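Local coordinates for protein 2-hydroxychromene-2-carboxylate isomerase (Pseudomonas putida, PDB 2IMF) that catalyses the reversible glutathione-dependent isomerization of 2-hydroxychromene-2-carboxylate to trans-O-hydroxybenzylidenepyruvate in naphthalene degradation, at residues Ile91-Ser96 and Ala103-Val108; Ser86-Ile91 and His142-Asn147. All blocks are in the same frame, centred on the assembly; numbering follows the deposited sequence.

Contact 1. Residues Ile91-Ser96 and Ala103-Val108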
ATOM      1  N   ILE A  91     -21.937  12.874  -4.000  1.00 13.95           N
ATOM      2  CA  ILE A  91     -23.400  12.803  -4.054  1.00 14.04           C
ATOM      3  C   ILE A  91     -23.909  12.855  -5.509  1.00 14.79           C
ATOM      4  O   ILE A  91     -24.828  12.112  -5.937  1.00 14.96           O
ATOM      5  CB  ILE A  91     -23.973  13.935  -3.292  1.00 14.28           C
ATOM      6  CG1 ILE A  91     -23.787  13.737  -1.791  1.00 18.25           C
ATOM      7  CG2 ILE A  91     -25.461  14.053  -3.687  1.00 16.02           C
ATOM      8  CD1 ILE A  91     -24.111  14.979  -0.858  1.00 19.48           C
ATOM      9  N   GLY A  92     -23.267  13.700  -6.321  1.00 13.79           N
ATOM     10  CA  GLY A  92     -23.707  13.872  -7.672  1.00 14.00           C
ATOM     11  C   GLY A  92     -23.607  12.614  -8.517  1.00 13.49           C
ATOM     12  O   GLY A  92     -24.315  12.476  -9.545  1.00 13.43           O
ATOM     13  N   PHE A  93     -22.743  11.665  -8.122  1.00 13.00           N
ATOM     14  CA  PHE A  93     -22.695  10.397  -8.824  1.00 12.44           C
ATOM     15  C   PHE A  93     -24.090   9.751  -8.886  1.00 14.89           C
ATOM     16  O   PHE A  93     -24.373   9.067  -9.842  1.00 16.36           O
ATOM     17  CB  PHE A  93     -21.688   9.428  -8.133  1.00 13.97           C
ATOM     18  CG  PHE A  93     -21.829   8.011  -8.611  1.00 12.33           C
ATOM     19  CD1 PHE A  93     -21.291   7.665  -9.802  1.00 14.01           C
ATOM     20  CD2 PHE A  93     -22.537   7.044  -7.876  1.00 16.95           C
ATOM     21  CE1 PHE A  93     -21.476   6.411 -10.339  1.00 17.07           C
ATOM     22  CE2 PHE A  93     -22.728   5.777  -8.377  1.00 15.42           C
ATOM     23  CZ  PHE A  93     -22.183   5.477  -9.597  1.00 14.59           C
ATOM     24  N   TYR A  94     -24.885   9.918  -7.860  1.00 14.32           N
ATOM     25  CA  TYR A  94     -26.193   9.290  -7.840  1.00 15.08           C
ATOM     26  C   TYR A  94     -27.208   9.944  -8.759  1.00 15.83           C
ATOM     27  O   TYR A  94     -28.340   9.422  -8.849  1.00 16.58           O
ATOM     28  CB  TYR A  94     -26.659   9.186  -6.372  1.00 14.49           C
ATOM     29  CG  TYR A  94     -25.679   8.259  -5.639  1.00 14.04           C
ATOM     30  CD1 TYR A  94     -25.738   6.892  -5.889  1.00 14.91           C
ATOM     31  CD2 TYR A  94     -24.643   8.767  -4.829  1.00 14.73           C
ATOM     32  CE1 TYR A  94     -24.789   6.008  -5.355  1.00 16.07           C
ATOM     33  CE2 TYR A  94     -23.707   7.921  -4.263  1.00 14.08           C
ATOM     34  CZ  TYR A  94     -23.756   6.552  -4.581  1.00 15.46           C
ATOM     35  OH  TYR A  94     -22.839   5.666  -4.059  1.00 16.02           O
ATOM     36  N   TYR A  95     -26.848  10.988  -9.488  1.00 13.90           N
ATOM     37  CA  TYR A  95     -27.727  11.479 -10.559  1.00 13.83           C
ATOM     38  C   TYR A  95     -27.543  10.627 -11.824  1.00 17.94           C
ATOM     39  O   TYR A  95     -28.393  10.714 -12.681  1.00 18.17           O
ATOM     40  CB  TYR A  95     -27.276  12.904 -10.891  1.00 14.39           C
ATOM     41  CG  TYR A  95     -28.229  13.704 -11.775  1.00 14.35           C
ATOM     42  CD1 TYR A  95     -29.291  14.351 -11.170  1.00 14.18           C
ATOM     43  CD2 TYR A  95     -27.990  13.901 -13.159  1.00 14.78           C
ATOM     44  CE1 TYR A  95     -30.187  15.143 -11.926  1.00 13.71           C
ATOM     45  CE2 TYR A  95     -28.884  14.699 -13.912  1.00 13.72           C
ATOM     46  CZ  TYR A  95     -29.890  15.317 -13.246  1.00 13.21           C
ATOM     47  OH  TYR A  95     -30.759  16.073 -14.053  1.00 15.56           O
ATOM     48  N   SER A  96     -26.445   9.886 -11.995  1.00 19.10           N
ATOM     49  CA  SER A  96     -26.156   9.259 -13.257  1.00 21.07           C
ATOM     50  C   SER A  96     -27.051   8.060 -13.443  1.00 23.39           C
ATOM     51  O   SER A  96     -27.538   7.468 -12.482  1.00 20.63           O
ATOM     52  CB  SER A  96     -24.675   8.891 -13.349  1.00 20.79           C
ATOM     53  OG  SER A  96     -24.277   7.926 -12.400  1.00 21.40           O
ATOM     54  N   ALA A 103     -20.173   5.657 -15.703  1.00 18.51           N
ATOM     55  CA  ALA A 103     -18.776   5.691 -15.961  1.00 19.88           C
ATOM     56  C   ALA A 103     -18.344   7.020 -16.489  1.00 18.45           C
ATOM     57  O   ALA A 103     -17.250   7.517 -16.186  1.00 20.04           O
ATOM     58  CB  ALA A 103     -18.423   4.598 -16.990  1.00 20.58           C
ATOM     59  N   ALA A 104     -19.165   7.636 -17.355  1.00 19.04           N
ATOM     60  CA  ALA A 104     -18.793   8.916 -17.918  1.00 18.58           C
ATOM     61  C   ALA A 104     -18.696   9.986 -16.814  1.00 16.01           C
ATOM     62  O   ALA A 104     -17.753  10.760 -16.816  1.00 16.31           O
ATOM     63  CB  ALA A 104     -19.779   9.362 -18.986  1.00 20.08           C
ATOM     64  N   TYR A 105     -19.674   9.985 -15.920  1.00 15.38           N
ATOM     65  CA  TYR A 105     -19.624  10.942 -14.774  1.00 14.38           C
ATOM     66  C   TYR A 105     -18.342  10.708 -13.967  1.00 13.55           C
ATOM     67  O   TYR A 105     -17.578  11.637 -13.699  1.00 14.15           O
ATOM     68  CB  TYR A 105     -20.814  10.814 -13.880  1.00 14.03           C
ATOM     69  CG  TYR A 105     -20.845  11.752 -12.688  1.00 12.49           C
ATOM     70  CD1 TYR A 105     -21.255  13.058 -12.829  1.00 13.53           C
ATOM     71  CD2 TYR A 105     -20.327  11.325 -11.507  1.00 14.93           C
ATOM     72  CE1 TYR A 105     -21.298  13.896 -11.717  1.00 14.03           C
ATOM     73  CE2 TYR A 105     -20.343  12.115 -10.401  1.00 13.47           C
ATOM     74  CZ  TYR A 105     -20.821  13.447 -10.522  1.00 12.14           C
ATOM     75  OH  TYR A 105     -20.879  14.263  -9.432  1.00 12.52           O
ATOM     76  N   VAL A 106     -18.075   9.472 -13.578  1.00 14.19           N
ATOM     77  CA  VAL A 106     -16.920   9.195 -12.736  1.00 13.97           C
ATOM     78  C   VAL A 106     -15.666   9.621 -13.491  1.00 13.51           C
ATOM     79  O   VAL A 106     -14.756  10.230 -12.881  1.00 13.17           O
ATOM     80  CB  VAL A 106     -16.945   7.722 -12.331  1.00 13.62           C
ATOM     81  CG1 VAL A 106     -15.637   7.365 -11.638  1.00 14.21           C
ATOM     82  CG2 VAL A 106     -18.140   7.464 -11.426  1.00 14.36           C
ATOM     83  N   ASN A 107     -15.537   9.307 -14.799  1.00 13.15           N
ATOM     84  CA  ASN A 107     -14.374   9.706 -15.531  1.00 14.67           C
ATOM     85  C   ASN A 107     -14.198  11.213 -15.637  1.00 14.15           C
ATOM     86  O   ASN A 107     -13.116  11.737 -15.438  1.00 15.54           O
ATOM     87  CB  ASN A 107     -14.434   9.066 -16.961  1.00 14.38           C
ATOM     88  CG  ASN A 107     -14.247   7.547 -16.960  1.00 21.24           C
ATOM     89  OD1 ASN A 107     -13.726   6.959 -16.007  1.00 21.95           O
ATOM     90  ND2 ASN A 107     -14.712   6.897 -18.033  1.00 24.16           N
ATOM     91  N   VAL A 108     -15.272  11.903 -15.964  1.00 15.24           N
ATOM     92  CA  VAL A 108     -15.138  13.345 -16.144  1.00 14.81           C
ATOM     93  C   VAL A 108     -14.782  14.028 -14.811  1.00 12.41           C
ATOM     94  O   VAL A 108     -13.909  14.907 -14.779  1.00 13.82           O
ATOM     95  CB  VAL A 108     -16.513  13.899 -16.651  1.00 16.37           C
ATOM     96  CG1 VAL A 108     -16.621  15.395 -16.477  1.00 16.81           C
ATOM     97  CG2 VAL A 108     -16.752  13.478 -18.146  1.00 18.53           C
TER
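The Tyr105 ring carries Gly92 O over one face, 3.7 Å above its plane and offset toward the rim, while Tyr105 CD2 itself lies at the edge of the Phe93 ring, near that ring's plane. This is helix-to-helix packing within the helical region that kappa-class glutathione transferases, like DsbA, insert into a thioredoxin fold: helix 99-115 turns back against residues 92-96. Because chi1 is -180°, the Tyr105 ring is carried over the peptide link between Gly92 and Phe93. Its CE2 comes within 3.3 Å of Phe93 CA, and its hydroxyl slides past the bare glycine, with OH 3.4 Å from Gly92 CA, to bond to the carbonyl oxygen of Met89, earlier in the same helix. A phenylalanine in place of Tyr105 would probably keep the ring contacts but leave that carbonyl without its hydroxyl partner. Beside it, Val106 lends one methyl to the neighbouring ring, CG2 lying 3.6 Å from Phe93 CD1. Both Phe93 and Val106 also touch Tyr34, so the contact lies against strand 31-36, an outermost strand of the chain's sheet. Ser96 grips Phe93 O twice: through its backbone N, and through Ser96 OG, 2.8 Å from Phe93 O with a C=O...donor angle of 161°.

Contact 2. Residues Ser86-Ile91 and His142-Asn147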
ATOM      1  N   SER A  86     -14.921  16.624  -1.309  1.00 13.78           N
ATOM      2  CA  SER A  86     -15.515  15.813  -2.357  1.00 13.34           C
ATOM      3  C   SER A  86     -16.975  15.480  -2.120  1.00 13.82           C
ATOM      4  O   SER A  86     -17.556  14.807  -2.958  1.00 14.02           O
ATOM      5  CB  SER A  86     -14.733  14.495  -2.408  1.00 14.21           C
ATOM      6  OG  SER A  86     -14.743  13.931  -1.090  1.00 14.14           O
ATOM      7  N   ARG A  87     -17.613  15.986  -1.063  1.00 14.35           N
ATOM      8  CA  ARG A  87     -18.971  15.520  -0.768  1.00 14.12           C
ATOM      9  C   ARG A  87     -19.954  15.802  -1.878  1.00 13.50           C
ATOM     10  O   ARG A  87     -20.722  14.908  -2.269  1.00 14.27           O
ATOM     11  CB  ARG A  87     -19.465  16.242   0.481  1.00 14.54           C
ATOM     12  CG  ARG A  87     -20.935  15.885   0.850  1.00 20.15           C
ATOM     13  CD  ARG A  87     -21.474  16.574   2.151  1.00 22.03           C
ATOM     14  NE  ARG A  87     -20.493  16.804   3.207  1.00 38.11           N
ATOM     15  CZ  ARG A  87     -19.981  15.885   4.033  1.00 43.32           C
ATOM     16  NH1 ARG A  87     -20.323  14.602   3.932  1.00 45.93           N
ATOM     17  NH2 ARG A  87     -19.095  16.260   4.960  1.00 43.88           N
ATOM     18  N   ARG A  88     -19.967  17.013  -2.432  1.00 14.38           N
ATOM     19  CA  ARG A  88     -20.955  17.354  -3.449  1.00 14.12           C
ATOM     20  C   ARG A  88     -20.833  16.477  -4.683  1.00 14.40           C
ATOM     21  O   ARG A  88     -21.824  15.969  -5.213  1.00 13.53           O
ATOM     22  CB  ARG A  88     -20.838  18.857  -3.795  0.50 15.98           C
ATOM     23  CG  ARG A  88     -21.471  19.296  -5.128  0.50 20.39           C
ATOM     24  CD  ARG A  88     -21.871  20.804  -5.187  0.50 19.74           C
ATOM     25  NE  ARG A  88     -20.736  21.737  -5.212  0.50 25.09           N
ATOM     26  CZ  ARG A  88     -20.725  22.953  -4.672  0.50 27.10           C
ATOM     27  NH1 ARG A  88     -21.790  23.444  -4.039  0.50 32.12           N
ATOM     28  NH2 ARG A  88     -19.629  23.689  -4.755  0.50 29.81           N
ATOM     29  N   MET A  89     -19.580  16.306  -5.179  1.00 13.05           N
ATOM     30  CA  MET A  89     -19.416  15.501  -6.359  1.00 12.63           C
ATOM     31  C   MET A  89     -19.665  14.018  -6.097  1.00 12.58           C
ATOM     32  O   MET A  89     -20.097  13.306  -7.023  1.00 12.73           O
ATOM     33  CB  MET A  89     -18.127  15.767  -7.154  0.60 13.32           C
ATOM     34  CG  MET A  89     -17.904  17.248  -7.526  0.60 13.92           C
ATOM     35  SD  MET A  89     -19.234  18.064  -8.407  0.60 14.36           S
ATOM     36  CE  MET A  89     -19.139  17.296 -10.011  0.60 15.59           C
ATOM     37  N   ASN A  90     -19.327  13.551  -4.906  1.00 12.79           N
ATOM     38  CA  ASN A  90     -19.673  12.144  -4.575  1.00 13.14           C
ATOM     39  C   ASN A  90     -21.210  11.932  -4.652  1.00 14.11           C
ATOM     40  O   ASN A  90     -21.688  10.935  -5.201  1.00 14.95           O
ATOM     41  CB  ASN A  90     -19.190  11.827  -3.138  1.00 13.50           C
ATOM     42  CG  ASN A  90     -17.693  11.603  -2.995  1.00 13.92           C
ATOM     43  OD1 ASN A  90     -16.962  11.489  -3.969  1.00 12.79           O
ATOM     44  ND2 ASN A  90     -17.267  11.542  -1.730  1.00 13.37           N
ATOM     45  N   ILE A  91     -21.937  12.874  -4.000  1.00 13.95           N
ATOM     46  CA  ILE A  91     -23.400  12.803  -4.054  1.00 14.04           C
ATOM     47  C   ILE A  91     -23.909  12.855  -5.509  1.00 14.79           C
ATOM     48  O   ILE A  91     -24.828  12.112  -5.937  1.00 14.96           O
ATOM     49  CB  ILE A  91     -23.973  13.935  -3.292  1.00 14.28           C
ATOM     50  CG1 ILE A  91     -23.787  13.737  -1.791  1.00 18.25           C
ATOM     51  CG2 ILE A  91     -25.461  14.053  -3.687  1.00 16.02           C
ATOM     52  CD1 ILE A  91     -24.111  14.979  -0.858  1.00 19.48           C
ATOM     53  N   HIS A 142     -30.061  21.096  -8.404  1.00 15.81           N
ATOM     54  CA  HIS A 142     -31.129  20.854  -7.440  1.00 16.04           C
ATOM     55  C   HIS A 142     -30.975  19.472  -6.820  1.00 16.91           C
ATOM     56  O   HIS A 142     -31.190  19.310  -5.604  1.00 18.74           O
ATOM     57  CB  HIS A 142     -32.518  20.977  -8.110  1.00 15.47           C
ATOM     58  CG  HIS A 142     -32.978  22.391  -8.242  1.00 18.53           C
ATOM     59  ND1 HIS A 142     -32.431  23.287  -9.145  1.00 19.68           N
ATOM     60  CD2 HIS A 142     -33.884  23.094  -7.509  1.00 18.12           C
ATOM     61  CE1 HIS A 142     -32.984  24.487  -8.958  1.00 20.61           C
ATOM     62  NE2 HIS A 142     -33.895  24.380  -8.010  1.00 18.39           N
ATOM     63  N   PHE A 143     -30.669  18.466  -7.629  1.00 15.02           N
ATOM     64  CA  PHE A 143     -30.425  17.131  -7.088  1.00 14.83           C
ATOM     65  C   PHE A 143     -29.333  17.147  -6.001  1.00 16.62           C
ATOM     66  O   PHE A 143     -29.479  16.550  -4.912  1.00 17.15           O
ATOM     67  CB  PHE A 143     -30.054  16.177  -8.217  1.00 16.42           C
ATOM     68  CG  PHE A 143     -29.705  14.798  -7.723  1.00 14.89           C
ATOM     69  CD1 PHE A 143     -30.719  13.849  -7.461  1.00 15.99           C
ATOM     70  CD2 PHE A 143     -28.356  14.433  -7.510  1.00 17.13           C
ATOM     71  CE1 PHE A 143     -30.374  12.614  -6.958  1.00 18.24           C
ATOM     72  CE2 PHE A 143     -28.052  13.173  -7.030  1.00 16.87           C
ATOM     73  CZ  PHE A 143     -29.083  12.283  -6.751  1.00 17.97           C
ATOM     74  N   LEU A 144     -28.223  17.832  -6.280  1.00 15.16           N
ATOM     75  CA  LEU A 144     -27.083  17.878  -5.288  1.00 15.97           C
ATOM     76  C   LEU A 144     -27.486  18.337  -3.918  1.00 17.64           C
ATOM     77  O   LEU A 144     -26.922  17.866  -2.932  1.00 19.25           O
ATOM     78  CB  LEU A 144     -25.985  18.813  -5.779  1.00 15.52           C
ATOM     79  CG  LEU A 144     -25.309  18.240  -7.010  1.00 13.77           C
ATOM     80  CD1 LEU A 144     -24.289  19.242  -7.565  1.00 17.23           C
ATOM     81  CD2 LEU A 144     -24.658  16.953  -6.721  1.00 17.63           C
ATOM     82  N   SER A 145     -28.461  19.226  -3.811  1.00 19.13           N
ATOM     83  CA  SER A 145     -28.772  19.740  -2.452  1.00 20.95           C
ATOM     84  C   SER A 145     -30.007  19.021  -1.907  1.00 21.83           C
ATOM     85  O   SER A 145     -30.423  19.311  -0.784  1.00 24.61           O
ATOM     86  CB  SER A 145     -28.981  21.228  -2.520  1.00 22.49           C
ATOM     87  OG  SER A 145     -30.088  21.491  -3.315  1.00 26.43           O
ATOM     88  N   SER A 146     -30.557  18.058  -2.631  1.00 20.24           N
ATOM     89  CA  SER A 146     -31.817  17.426  -2.205  1.00 19.66           C
ATOM     90  C   SER A 146     -31.576  16.397  -1.114  1.00 21.14           C
ATOM     91  O   SER A 146     -30.532  15.717  -1.035  1.00 20.97           O
ATOM     92  CB  SER A 146     -32.481  16.746  -3.398  1.00 19.95           C
ATOM     93  OG  SER A 146     -31.783  15.569  -3.814  1.00 18.46           O
ATOM     94  N   ASN A 147     -32.619  16.171  -0.324  1.00 21.83           N
ATOM     95  CA  ASN A 147     -32.556  15.149   0.678  1.00 22.16           C
ATOM     96  C   ASN A 147     -32.389  13.762   0.124  1.00 20.47           C
ATOM     97  O   ASN A 147     -31.571  13.018   0.707  1.00 23.32           O
ATOM     98  CB  ASN A 147     -33.791  15.242   1.595  1.00 24.66           C
ATOM     99  CG  ASN A 147     -33.797  16.519   2.403  1.00 30.66           C
ATOM    100  OD1 ASN A 147     -32.749  16.987   2.864  1.00 38.61           O
ATOM    101  ND2 ASN A 147     -34.991  17.093   2.607  1.00 39.46           N
TER
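Phe143 O is held twice by Ser146, through the backbone N and through Ser146 OG, which lies 2.7 Å from Phe143 O. The hydroxyl sits in the carbonyl plane on a lone pair, at a C=O...donor angle of 128°. The same OG caps the N of Ala149, so one serine ties the carbonyl of Phe143 to the start of helix 147-162, where it is the N-cap. Just before Ser146, two side chains meet the segment 86-91. The Phe143 ring comes edge-on to a backbone carbonyl: Ile91 O lies in the ring plane, 3.6 Å from Phe143 CE2. Leu144 divides its two methyls. CD2 presses on the main chain, 3.4 Å from Arg88 O, while CD1 faces the side chain of Arg88, which was modelled in two conformers. In the one described here Leu144 CD1 lies 3.7 Å from Arg88 CG, the two side chains cross at about a right angle, and the guanidinium reaches a salt bridge with Glu123; for the other conformer these details are in doubt. Ile91 adds a looser apolar touch, CG2 standing 4.3 Å from Leu144 CD2. Pro126 of helix 125-133 touches Leu144, and Ile91 packs on Ala149, Thr150 and Tyr153 of helix 147-162, so helix 87-92 here runs among three helices of the helical region.

How the contacts relate
Both contacts use helix 87-92 and share Ile91, and their centres lie about 11 Å apart. Along the chain the order is 86-91, 91-96, 103-108, 142-147, so contact 1 is a local return within the longer excursion that contact 2 closes. All four segments fall between strands 31-36 and 170-173, in the helical region inserted into the thioredoxin-like fold. Contact 1 lies the deeper, its centre about 10 Å from the chain's centre against about 16 Å for that of contact 2, which is remote from the annotated sites. They also meet directly: Gly92 CA is 3.4 Å from Leu144 CD2, and Tyr95 packs on Phe143, so helix 87-92 ties helices 99-115 and 137-145 together.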